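Local coordinates for protein cellulase (Uncultured bacterium, PDB 6XSO) that probably hydrolyses internal glycosidic bonds of cellulose and, as a broad-specificity GH5_4 endoglucanase, of related plant polysaccharides such as xylan, at residues A[70-75]-A[111-116]; A[141-146]-A[210-215]; A[216-221]-A[227-232]; A[275-278]-A[284-287]; A[288-293]-A[340-345]. All coordinates share one frame; numbering follows the deposited sequence. Where two conformers were deposited one is given.

Contact 1: A[70-75]-A[111-116]; sequences MMKEAG and VAQDMY
The flat group that Lys-72 meets is the backbone carbonyl of Gln-113, and the lysine ammonium comes to its oxygen from off the plane. Lys-72 NZ lies 3.0 Å from Gln-113 O, a hydrogen bond in which the donor is tilted 30° from the carbonyl plane and the C=O...N angle is 148°. The methylenes stay close to the same oxygen, with Lys-72 CD 3.4 Å from Gln-113 O, because the chain leaves CB anti to the backbone N and then bends at chi2 (76°) and again at chi4. Lys-72 CB and Gln-113 CB face each other at 4.0 Å, near the closest pass of the two backbones. Each segment leads from an outer helix of the TIM barrel into a strand: Gly-75 closes helix 66-73 in a Schellman motif ahead of strand 78-81, while a type I turn from Val-111 to Asp-114 precedes strand 116-119. Such turns lie at the end of the barrel where the parallel strands begin. Alongside the lysine chain, Met-115 runs the opposite way, its CG 3.8 Å from Lys-72 CD and its SD 4.1 Å from Lys-72 CA. Met-115 also packs on Phe-68 and Ile-79, which carries the apolar half of the contact inward between helix and barrel wall. Asp-114 OD2 stands 5.7 Å from Lys-72 NZ, too far for a salt bridge, though its charge may still steady the ammonium.

Contact 2: A[141-146]-A[210-215]; sequences ANYNQN and ARSFVN
Tyr-143 bridges to Ser-212 and Arg-211 across two neighbouring outer helices of the TIM barrel, helix 140-161 after strand 116-119 and helix 196-219 after strand 168-171. The backbones are well apart, Tyr-143 CA to Ser-212 CA measuring 9.7 Å, so a long side chain has to span the gap; with CG anti to the backbone N (chi1 173°), the tyrosine ring points across it. The direct polar link is hydroxyl to hydroxyl: Tyr-143 OH and Ser-212 OG are 2.8 Å apart. Ser-212 OG lies near the plane of the ring, at its edge, and is 3.5 Å from Tyr-143 CE1. Its strongest partner is the carboxylate of Glu-151, by a hydrogen bond, so the serine oxygen joins the tyrosine hydroxyl to an acid on the tyrosine's own helix. Ring contacts come from beyond the two segments, for Tyr-143 packs edge-to-face with Tyr-209, one turn before the serine. The third kind of link runs through solvent, as Arg-211 NH2 stays 4.1 Å from Tyr-143 OH. One water fills that interval in the planes of both ring and guanidinium: it accepts from Arg-211 NH2 at 2.7 Å and is hydrogen-bonded to Tyr-143 OH at 2.8 Å.

Contact 3: A[216-221]-A[227-232]; sequences AVRGTG and RNLIVN
Two nitrogens of Arg-218 grip one atom, the carbonyl oxygen of Arg-227. Arg-218 NH1 reaches Arg-227 O at 2.8 Å on a lone pair, with an N-H...O angle of 156°. The second bond, Arg-218 NH2 to Arg-227 O, is longer at 3.1 Å and more bent at the hydrogen (137°), although this nitrogen lies nearly in line with the C=O. The oxygen is within a few degrees of the guanidinium plane for both, an end-on fork that fixes the rotation of the group. The two nitrogens have further partners: NH2 forms a salt bridge with Glu-260 and NH1 bonds Asn-224 O. A leucine in place of Arg-218 would probably leave Arg-227 O without this double grip and the carboxylate of Glu-260 without this charged mate. The contact is the return half of a beta-alpha-beta crossover in the TIM barrel, where helix 196-219 gives way to a loop in which Gly-221 has positive phi and the chain turns back into strand 229-232. Leu-229, near the start of that strand, puts CD1 over the centre of one guanidinium face, 3.4 Å from Arg-218 CZ. Its other methyl, CD2, meets Val-217 CG1 at 3.9 Å, the two side chains lying alongside one another and running opposite ways. That valine branch, anti to the backbone N, points between helix and strand, where Trp-154 and Phe-170 complete the apolar layer. Near the end of the helix, Val-217 O accepts from both Thr-220 N and Thr-220 OG1, the hydroxyl being 2.7 Å away.

Contact 4: A[275-278]-A[284-287]; sequences AGKT and TDTR
Lys-277 reaches Asp-285 with a side chain that leaves CB toward helix 279-298. At CG the chain lies beside the backbone N, anti to the carbonyl carbon (chi1 -64°), and from there to the tip it is fully extended. CD is the first atom to meet the acid, 3.5 Å from Asp-285 OD2, and CE passes the same oxygen at 3.5 Å. At the end, Lys-277 NZ closes on Asp-285 OD2 at 2.7 Å, a salt bridge that is also a hydrogen bond. The ammonium comes to the syn side of OD2 but 33° out of the carboxylate plane, so it meets the acid at a slant. NZ also bonds Thr-273 O, which ties the lysine back to its own loop. An alanine in place of Lys-277 would probably leave Asp-285 without this charged mate and Thr-273 O without this donor. A bound malate lies about 7 Å from the lysine side chain. The bridge spans the start of helix 279-298: Thr-278, next to the lysine, caps it through OG1 to Ala-281 N, and Asp-285 lies further along. It thus clasps the loop leaving strand 264-270 to the helix it introduces, at the barrel's surface, while Thr-286 packs the helix against helix 325-341.

Contact 5: A[288-293]-A[340-345]; sequences DLMNGL and KALGIA
Ile-344 drives its CD1 methyl toward a shallow hollow between Met-290 and Leu-293, residues three apart and so neighbours on one side of their helix. The methyl stands 4.0 Å from Met-290 SD and 4.2 Å from Leu-293 CD1, nearly the same separation from each wall. Its long branch, CG1, lies beside the backbone N and continues straight at chi2 (175°), which puts CD1 at the far tip as the bump. Met-290 is bent at chi2 (-63°), bringing its sulfur round to the isoleucine; the methionine passes the isoleucine at a slant, and Leu-293 stands nearly perpendicular to it. This is where outer helix 279-298 of the TIM barrel packs on the turn leaving helix 325-341, as the chain passes through the Schellman motif at Gly-343 toward strand 345-349. The turn sets Leu-342 and Ile-344 on either side of the glycine, both directed at helix 279-298. Leu-342 makes the second bump, its CD1 resting 3.7 Å from Met-290 CB and 3.9 Å from Met-290 O, nearer the backbone of the same residue. Ile-306, from the adjoining strand 304-309, touches Met-290, Leu-293 and Ile-344, linking them to the barrel wall.

All five contacts lie in one TIM barrel, joining outer helices to one another, to a strand or to connecting segments. Contacts 2, 3 and 5 are buried, contact 1 is partly so, and contact 4 is on the surface. Contacts 2 and 3 share helix 196-219 and touch directly, Phe-213 packing on Leu-229 and Val-231; contacts 4 and 5 share helix 279-298 but meet only through adjoining sequence. Chemistry follows place: a single salt bridge on the surface in contact 4, apolar packing in contact 5, and in contact 1 a lysine bond beside methionine. The polar links of contacts 2 and 3, largely buried, rely instead on hydroxyls, a water and a forked guanidinium.

Contact 1: A[70-75]-A[111-116]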
# COMPACT_ATOMS: atom_id res chain seq x y z
N MET A 70 -14.71 -13.02 -7.46
CA MET A 70 -15.76 -12.58 -6.54
C MET A 70 -15.62 -11.09 -6.22
O MET A 70 -16.61 -10.35 -6.23
CB MET A 70 -15.70 -13.41 -5.26
CG MET A 70 -16.83 -13.12 -4.29
SD MET A 70 -16.69 -14.07 -2.76
CE MET A 70 -15.37 -13.21 -1.93
N MET A 71 -14.40 -10.64 -5.91
CA MET A 71 -14.19 -9.23 -5.61
C MET A 71 -14.59 -8.36 -6.80
O MET A 71 -15.28 -7.34 -6.63
CB MET A 71 -12.71 -9.00 -5.27
CG MET A 71 -12.32 -9.54 -3.91
SD MET A 71 -12.97 -8.50 -2.59
CE MET A 71 -12.69 -9.57 -1.18
N LYS A 72 -14.18 -8.74 -8.00
CA LYS A 72 -14.54 -7.98 -9.19
C LYS A 72 -16.05 -7.89 -9.37
O LYS A 72 -16.59 -6.82 -9.67
CB LYS A 72 -13.89 -8.63 -10.42
CG LYS A 72 -14.31 -8.02 -11.74
CD LYS A 72 -13.67 -6.70 -12.02
CE LYS A 72 -14.08 -6.18 -13.40
NZ LYS A 72 -14.04 -7.24 -14.47
N GLU A 73 -16.74 -9.02 -9.24
CA GLU A 73 -18.19 -9.04 -9.43
C GLU A 73 -18.93 -8.24 -8.37
O GLU A 73 -20.05 -7.78 -8.62
CB GLU A 73 -18.66 -10.48 -9.48
CG GLU A 73 -18.19 -11.15 -10.75
CD GLU A 73 -18.65 -12.58 -10.87
OE1 GLU A 73 -19.55 -12.98 -10.10
OE2 GLU A 73 -18.12 -13.29 -11.75
N ALA A 74 -18.34 -8.08 -7.19
CA ALA A 74 -18.92 -7.24 -6.15
C ALA A 74 -18.65 -5.76 -6.37
O ALA A 74 -19.16 -4.94 -5.61
CB ALA A 74 -18.44 -7.65 -4.75
N GLY A 75 -17.88 -5.41 -7.39
CA GLY A 75 -17.66 -4.01 -7.73
C GLY A 75 -16.28 -3.46 -7.43
O GLY A 75 -16.07 -2.25 -7.62
N VAL A 111 -4.98 -9.58 -12.16
CA VAL A 111 -5.12 -8.93 -13.46
C VAL A 111 -5.96 -9.76 -14.41
O VAL A 111 -6.48 -9.23 -15.41
CB VAL A 111 -3.75 -8.53 -14.04
CG1 VAL A 111 -3.02 -7.56 -13.10
CG2 VAL A 111 -2.91 -9.74 -14.34
N ALA A 112 -6.16 -11.06 -14.13
CA ALA A 112 -7.08 -11.87 -14.92
C ALA A 112 -8.49 -11.33 -14.87
O ALA A 112 -9.27 -11.61 -15.79
CB ALA A 112 -7.10 -13.30 -14.39
N GLN A 113 -8.83 -10.57 -13.83
CA GLN A 113 -10.15 -9.96 -13.67
C GLN A 113 -10.18 -8.54 -14.19
O GLN A 113 -11.16 -7.83 -13.95
CB GLN A 113 -10.57 -10.00 -12.21
CG GLN A 113 -10.59 -11.40 -11.64
CD GLN A 113 -11.56 -12.34 -12.39
OE1 GLN A 113 -12.57 -11.91 -12.94
NE2 GLN A 113 -11.26 -13.63 -12.37
N ASP A 114 -9.13 -8.11 -14.87
CA ASP A 114 -9.00 -6.74 -15.35
C ASP A 114 -9.07 -5.73 -14.21
O ASP A 114 -9.51 -4.59 -14.38
CB ASP A 114 -10.00 -6.41 -16.46
CG ASP A 114 -9.49 -5.32 -17.37
OD1 ASP A 114 -8.31 -5.38 -17.77
OD2 ASP A 114 -10.27 -4.39 -17.66
N MET A 115 -8.61 -6.15 -13.03
CA MET A 115 -8.41 -5.22 -11.93
C MET A 115 -6.96 -4.75 -11.91
O MET A 115 -6.06 -5.45 -12.38
CB MET A 115 -8.75 -5.88 -10.59
CG MET A 115 -10.27 -6.13 -10.39
SD MET A 115 -10.73 -6.68 -8.71
CE MET A 115 -10.07 -8.32 -8.79
N TYR A 116 -6.74 -3.56 -11.35
CA TYR A 116 -5.39 -3.11 -11.05
C TYR A 116 -4.80 -3.94 -9.91
O TYR A 116 -5.51 -4.45 -9.04
CB TYR A 116 -5.40 -1.64 -10.62
CG TYR A 116 -5.72 -0.69 -11.73
CD1 TYR A 116 -7.03 -0.44 -12.09
CD2 TYR A 116 -4.72 -0.06 -12.43
CE1 TYR A 116 -7.34 0.42 -13.12
CE2 TYR A 116 -5.00 0.80 -13.45
CZ TYR A 116 -6.32 1.05 -13.79
OH TYR A 116 -6.61 1.90 -14.81

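Contact 2: A[141-146]-A[210-215]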
# COMPACT_ATOMS: atom_id res chain seq x y z
N ALA A 141 21.41 6.78 8.23
CA ALA A 141 22.47 5.77 8.30
C ALA A 141 21.97 4.41 7.80
O ALA A 141 22.68 3.69 7.10
CB ALA A 141 23.04 5.68 9.72
N ASN A 142 20.74 4.05 8.15
CA ASN A 142 20.16 2.82 7.61
C ASN A 142 20.04 2.90 6.09
O ASN A 142 20.38 1.94 5.38
CB ASN A 142 18.78 2.63 8.26
CG ASN A 142 18.04 1.40 7.74
OD1 ASN A 142 17.47 1.41 6.65
ND2 ASN A 142 18.02 0.33 8.54
N TYR A 143 19.55 4.03 5.58
CA TYR A 143 19.48 4.20 4.13
C TYR A 143 20.85 4.04 3.48
O TYR A 143 21.00 3.31 2.49
CB TYR A 143 18.86 5.56 3.75
CG TYR A 143 18.96 5.79 2.25
CD1 TYR A 143 18.24 5.00 1.36
CD2 TYR A 143 19.77 6.78 1.73
CE1 TYR A 143 18.35 5.19 -0.01
CE2 TYR A 143 19.87 6.98 0.38
CZ TYR A 143 19.16 6.19 -0.49
OH TYR A 143 19.32 6.41 -1.86
N ASN A 144 21.87 4.73 4.00
CA ASN A 144 23.18 4.63 3.36
C ASN A 144 23.68 3.19 3.37
O ASN A 144 24.30 2.72 2.41
CB ASN A 144 24.19 5.55 4.05
CG ASN A 144 23.92 7.02 3.79
OD1 ASN A 144 23.26 7.38 2.80
ND2 ASN A 144 24.43 7.88 4.66
N GLN A 145 23.40 2.47 4.45
CA GLN A 145 23.88 1.10 4.58
C GLN A 145 23.15 0.16 3.63
O GLN A 145 23.77 -0.73 3.03
CB GLN A 145 23.67 0.62 6.01
CG GLN A 145 23.98 -0.85 6.23
CD GLN A 145 23.56 -1.33 7.61
OE1 GLN A 145 24.17 -0.97 8.62
NE2 GLN A 145 22.50 -2.13 7.66
N ASN A 146 21.84 0.35 3.47
CA ASN A 146 20.98 -0.63 2.80
C ASN A 146 20.57 -0.22 1.39
O ASN A 146 19.86 -0.99 0.72
CB ASN A 146 19.74 -0.85 3.66
CG ASN A 146 20.03 -1.64 4.90
OD1 ASN A 146 20.99 -2.39 4.96
ND2 ASN A 146 19.21 -1.46 5.92
N ALA A 210 12.84 6.55 -1.66
CA ALA A 210 11.93 6.86 -2.77
C ALA A 210 12.70 7.04 -4.08
O ALA A 210 12.30 6.49 -5.11
CB ALA A 210 11.10 8.10 -2.44
N ARG A 211 13.79 7.81 -4.05
CA ARG A 211 14.66 7.99 -5.21
C ARG A 211 15.25 6.67 -5.67
O ARG A 211 15.28 6.36 -6.87
CB ARG A 211 15.84 8.89 -4.84
CG ARG A 211 15.62 10.37 -4.81
CD ARG A 211 16.98 11.10 -4.91
NE ARG A 211 18.01 10.63 -3.96
CZ ARG A 211 18.09 11.01 -2.68
NH1 ARG A 211 17.20 11.84 -2.16
NH2 ARG A 211 19.06 10.55 -1.90
N SER A 212 15.77 5.89 -4.72
CA SER A 212 16.38 4.62 -5.05
C SER A 212 15.39 3.69 -5.73
O SER A 212 15.74 3.01 -6.70
CB SER A 212 16.92 3.96 -3.78
OG SER A 212 18.20 4.45 -3.44
N PHE A 213 14.15 3.65 -5.23
CA PHE A 213 13.09 2.83 -5.82
C PHE A 213 12.83 3.23 -7.25
O PHE A 213 12.85 2.39 -8.16
CB PHE A 213 11.83 3.02 -4.97
CG PHE A 213 10.54 2.63 -5.63
CD1 PHE A 213 10.25 1.31 -5.93
CD2 PHE A 213 9.58 3.59 -5.89
CE1 PHE A 213 9.02 0.96 -6.49
CE2 PHE A 213 8.36 3.27 -6.44
CZ PHE A 213 8.07 1.94 -6.74
N VAL A 214 12.58 4.52 -7.48
CA VAL A 214 12.26 4.97 -8.83
C VAL A 214 13.43 4.68 -9.76
O VAL A 214 13.25 4.14 -10.86
CB VAL A 214 11.87 6.46 -8.83
CG1 VAL A 214 11.79 6.99 -10.24
CG2 VAL A 214 10.51 6.64 -8.13
N ASN A 215 14.64 5.03 -9.34
CA ASN A 215 15.80 4.84 -10.20
C ASN A 215 16.02 3.37 -10.52
O ASN A 215 16.35 3.02 -11.66
CB ASN A 215 17.04 5.42 -9.53
CG ASN A 215 17.02 6.94 -9.44
OD1 ASN A 215 16.23 7.60 -10.11
ND2 ASN A 215 17.88 7.49 -8.59
O HOH W 1 20.48 8.60 -3.09

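Contact 3: A[216-221]-A[227-232]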
# COMPACT_ATOMS: atom_id res chain seq x y z
N ALA A 216 15.84 2.49 -9.53
CA ALA A 216 16.05 1.07 -9.78
C ALA A 216 15.01 0.53 -10.75
O ALA A 216 15.33 -0.23 -11.66
CB ALA A 216 15.99 0.30 -8.46
N VAL A 217 13.76 0.94 -10.57
CA VAL A 217 12.70 0.42 -11.42
C VAL A 217 12.85 0.95 -12.84
O VAL A 217 12.87 0.19 -13.81
CB VAL A 217 11.32 0.76 -10.84
CG1 VAL A 217 10.23 0.41 -11.86
CG2 VAL A 217 11.07 0.05 -9.53
N ARG A 218 12.97 2.27 -12.98
CA ARG A 218 13.04 2.85 -14.32
C ARG A 218 14.29 2.40 -15.05
O ARG A 218 14.29 2.30 -16.28
CB ARG A 218 12.96 4.37 -14.24
CG ARG A 218 11.78 4.87 -13.43
CD ARG A 218 10.72 5.41 -14.33
NE ARG A 218 9.62 6.03 -13.61
CZ ARG A 218 8.37 5.57 -13.63
NH1 ARG A 218 8.09 4.46 -14.31
NH2 ARG A 218 7.42 6.21 -12.98
N GLY A 219 15.37 2.11 -14.30
CA GLY A 219 16.62 1.68 -14.91
C GLY A 219 16.56 0.32 -15.57
O GLY A 219 17.44 -0.01 -16.37
N THR A 220 15.54 -0.48 -15.26
CA THR A 220 15.42 -1.77 -15.91
C THR A 220 14.86 -1.65 -17.33
O THR A 220 14.86 -2.65 -18.07
CB THR A 220 14.56 -2.74 -15.11
OG1 THR A 220 13.22 -2.24 -15.00
CG2 THR A 220 15.10 -2.96 -13.73
N GLY A 221 14.35 -0.48 -17.71
CA GLY A 221 13.98 -0.23 -19.09
C GLY A 221 12.60 -0.73 -19.49
O GLY A 221 11.78 -1.16 -18.67
N ARG A 227 5.80 2.74 -16.26
CA ARG A 227 4.90 2.14 -15.29
C ARG A 227 4.54 3.14 -14.19
O ARG A 227 5.36 3.97 -13.79
CB ARG A 227 5.54 0.89 -14.67
CG ARG A 227 4.59 0.12 -13.74
CD ARG A 227 5.19 -1.19 -13.25
NE ARG A 227 5.67 -1.97 -14.38
CZ ARG A 227 4.91 -2.61 -15.27
NH1 ARG A 227 3.59 -2.62 -15.16
NH2 ARG A 227 5.50 -3.24 -16.28
N ASN A 228 3.31 3.07 -13.72
CA ASN A 228 2.88 3.94 -12.63
C ASN A 228 3.41 3.40 -11.32
O ASN A 228 3.19 2.23 -10.98
CB ASN A 228 1.37 4.07 -12.70
CG ASN A 228 0.96 4.90 -13.88
OD1 ASN A 228 1.56 5.95 -14.14
ND2 ASN A 228 -0.04 4.43 -14.62
N LEU A 229 4.16 4.25 -10.62
CA LEU A 229 4.85 3.89 -9.39
C LEU A 229 4.33 4.74 -8.24
O LEU A 229 3.80 5.84 -8.43
CB LEU A 229 6.35 4.13 -9.54
CG LEU A 229 7.05 3.52 -10.75
CD1 LEU A 229 8.52 3.85 -10.75
CD2 LEU A 229 6.84 2.03 -10.74
N ILE A 230 4.47 4.22 -7.03
CA ILE A 230 3.86 4.80 -5.85
C ILE A 230 4.92 4.90 -4.76
O ILE A 230 5.64 3.93 -4.50
CB ILE A 230 2.70 3.92 -5.34
CG1 ILE A 230 1.68 3.63 -6.42
CG2 ILE A 230 2.07 4.53 -4.10
CD1 ILE A 230 0.90 2.36 -6.14
N VAL A 231 5.03 6.08 -4.14
CA VAL A 231 5.94 6.29 -3.01
C VAL A 231 5.10 6.68 -1.80
O VAL A 231 4.11 7.42 -1.92
CB VAL A 231 7.04 7.34 -3.30
CG1 VAL A 231 7.96 6.83 -4.39
CG2 VAL A 231 6.45 8.68 -3.66
N ASN A 232 5.47 6.15 -0.63
CA ASN A 232 4.71 6.35 0.59
C ASN A 232 5.36 7.42 1.48
O ASN A 232 6.58 7.62 1.49
CB ASN A 232 4.55 5.05 1.38
CG ASN A 232 3.68 4.02 0.66
OD1 ASN A 232 3.49 4.08 -0.54
ND2 ASN A 232 3.14 3.08 1.42

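Contact 4: A[275-278]-A[284-287]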
# COMPACT_ATOMS: atom_id res chain seq x y z
N ALA A 275 -15.34 5.90 17.07
CA ALA A 275 -15.99 5.66 18.35
C ALA A 275 -15.99 6.93 19.20
O ALA A 275 -14.97 7.62 19.31
CB ALA A 275 -15.27 4.53 19.07
N GLY A 276 -17.13 7.23 19.79
CA GLY A 276 -17.29 8.41 20.62
C GLY A 276 -17.57 9.68 19.86
O GLY A 276 -17.65 10.75 20.47
N LYS A 277 -17.73 9.60 18.54
CA LYS A 277 -17.96 10.77 17.71
C LYS A 277 -19.33 10.69 17.04
O LYS A 277 -19.87 9.61 16.79
CB LYS A 277 -16.90 10.88 16.62
CG LYS A 277 -15.50 11.11 17.16
CD LYS A 277 -14.50 11.24 16.05
CE LYS A 277 -13.09 11.39 16.61
NZ LYS A 277 -12.07 11.46 15.52
N THR A 278 -19.87 11.87 16.74
CA THR A 278 -21.07 11.94 15.94
C THR A 278 -20.69 11.85 14.47
O THR A 278 -19.54 12.10 14.09
CB THR A 278 -21.77 13.28 16.14
OG1 THR A 278 -20.94 14.31 15.60
CG2 THR A 278 -22.05 13.53 17.63
N THR A 284 -16.40 15.83 9.23
CA THR A 284 -15.42 16.91 9.32
C THR A 284 -13.99 16.39 9.43
O THR A 284 -13.07 16.94 8.81
CB THR A 284 -15.78 17.79 10.52
OG1 THR A 284 -17.08 18.34 10.32
CG2 THR A 284 -14.77 18.90 10.68
N ASP A 285 -13.78 15.33 10.21
CA ASP A 285 -12.45 14.74 10.30
C ASP A 285 -12.00 14.21 8.95
O ASP A 285 -10.84 14.36 8.56
CB ASP A 285 -12.47 13.56 11.28
CG ASP A 285 -12.52 13.97 12.72
OD1 ASP A 285 -12.20 15.14 13.06
OD2 ASP A 285 -12.88 13.09 13.53
N THR A 286 -12.91 13.57 8.21
CA THR A 286 -12.55 13.08 6.89
C THR A 286 -12.24 14.23 5.95
O THR A 286 -11.28 14.15 5.16
CB THR A 286 -13.68 12.19 6.37
OG1 THR A 286 -13.74 11.00 7.18
CG2 THR A 286 -13.44 11.81 4.92
N ARG A 287 -13.01 15.31 6.03
CA ARG A 287 -12.74 16.48 5.20
C ARG A 287 -11.36 17.05 5.51
O ARG A 287 -10.63 17.45 4.60
CB ARG A 287 -13.82 17.55 5.41
CG ARG A 287 -13.83 18.63 4.33
CD ARG A 287 -15.09 19.51 4.39
NE ARG A 287 -16.23 18.82 5.00
CZ ARG A 287 -17.00 17.91 4.38
NH1 ARG A 287 -16.78 17.57 3.12
NH2 ARG A 287 -17.99 17.34 5.05

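Contact 5: A[288-293]-A[340-345]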
# COMPACT_ATOMS: atom_id res chain seq x y z
N ASP A 288 -10.97 17.07 6.78
CA ASP A 288 -9.66 17.58 7.15
C ASP A 288 -8.55 16.69 6.60
O ASP A 288 -7.55 17.19 6.07
CB ASP A 288 -9.56 17.68 8.68
CG ASP A 288 -8.14 17.99 9.15
OD1 ASP A 288 -7.71 19.14 8.95
OD2 ASP A 288 -7.47 17.10 9.73
N LEU A 289 -8.72 15.37 6.72
CA LEU A 289 -7.77 14.43 6.14
C LEU A 289 -7.62 14.68 4.64
O LEU A 289 -6.50 14.81 4.13
CB LEU A 289 -8.25 13.00 6.39
CG LEU A 289 -7.66 11.88 5.52
CD1 LEU A 289 -6.20 11.67 5.86
CD2 LEU A 289 -8.39 10.56 5.70
N MET A 290 -8.73 14.76 3.92
CA MET A 290 -8.65 14.93 2.48
C MET A 290 -8.05 16.28 2.13
O MET A 290 -7.32 16.39 1.14
CB MET A 290 -10.04 14.78 1.86
CG MET A 290 -10.70 13.42 2.09
SD MET A 290 -9.79 12.06 1.35
CE MET A 290 -10.64 10.64 2.06
N ASN A 291 -8.35 17.32 2.93
CA ASN A 291 -7.82 18.66 2.64
C ASN A 291 -6.29 18.65 2.65
O ASN A 291 -5.66 19.28 1.80
CB ASN A 291 -8.36 19.68 3.65
CG ASN A 291 -9.79 20.15 3.34
OD1 ASN A 291 -10.31 19.99 2.23
ND2 ASN A 291 -10.43 20.75 4.34
N GLY A 292 -5.68 17.95 3.61
CA GLY A 292 -4.22 17.91 3.66
C GLY A 292 -3.63 17.20 2.46
O GLY A 292 -2.63 17.65 1.89
N LEU A 293 -4.25 16.10 2.05
CA LEU A 293 -3.80 15.39 0.86
C LEU A 293 -3.95 16.26 -0.37
O LEU A 293 -3.10 16.23 -1.27
CB LEU A 293 -4.56 14.07 0.71
CG LEU A 293 -4.47 13.13 1.92
CD1 LEU A 293 -5.28 11.87 1.71
CD2 LEU A 293 -3.00 12.77 2.23
N LYS A 340 -13.49 10.02 -3.65
CA LYS A 340 -13.83 9.98 -5.07
C LYS A 340 -13.88 11.38 -5.68
O LYS A 340 -13.43 11.59 -6.81
CB LYS A 340 -15.16 9.25 -5.27
CG LYS A 340 -15.60 9.05 -6.74
CD LYS A 340 -16.97 8.40 -6.83
CE LYS A 340 -17.31 8.07 -8.30
NZ LYS A 340 -18.72 7.57 -8.46
N ALA A 341 -14.42 12.35 -4.93
CA ALA A 341 -14.52 13.71 -5.44
C ALA A 341 -13.16 14.32 -5.73
O ALA A 341 -13.04 15.19 -6.59
CB ALA A 341 -15.32 14.57 -4.46
N LEU A 342 -12.12 13.88 -5.01
CA LEU A 342 -10.75 14.35 -5.22
C LEU A 342 -9.95 13.46 -6.15
O LEU A 342 -8.77 13.76 -6.40
CB LEU A 342 -10.03 14.45 -3.88
CG LEU A 342 -10.36 15.74 -3.15
CD1 LEU A 342 -9.88 15.65 -1.72
CD2 LEU A 342 -9.72 16.95 -3.83
N GLY A 343 -10.52 12.37 -6.64
CA GLY A 343 -9.76 11.43 -7.45
C GLY A 343 -8.77 10.59 -6.68
O GLY A 343 -7.77 10.14 -7.27
N ILE A 344 -9.02 10.36 -5.39
CA ILE A 344 -8.17 9.56 -4.51
C ILE A 344 -8.74 8.16 -4.41
O ILE A 344 -9.94 7.99 -4.14
CB ILE A 344 -8.10 10.21 -3.11
CG1 ILE A 344 -7.41 11.58 -3.19
CG2 ILE A 344 -7.46 9.27 -2.10
CD1 ILE A 344 -7.40 12.34 -1.88
N ALA A 345 -7.92 7.15 -4.68
CA ALA A 345 -8.36 5.76 -4.59
C ALA A 345 -8.18 5.25 -3.17
O ALA A 345 -7.25 5.63 -2.46
CB ALA A 345 -7.54 4.88 -5.53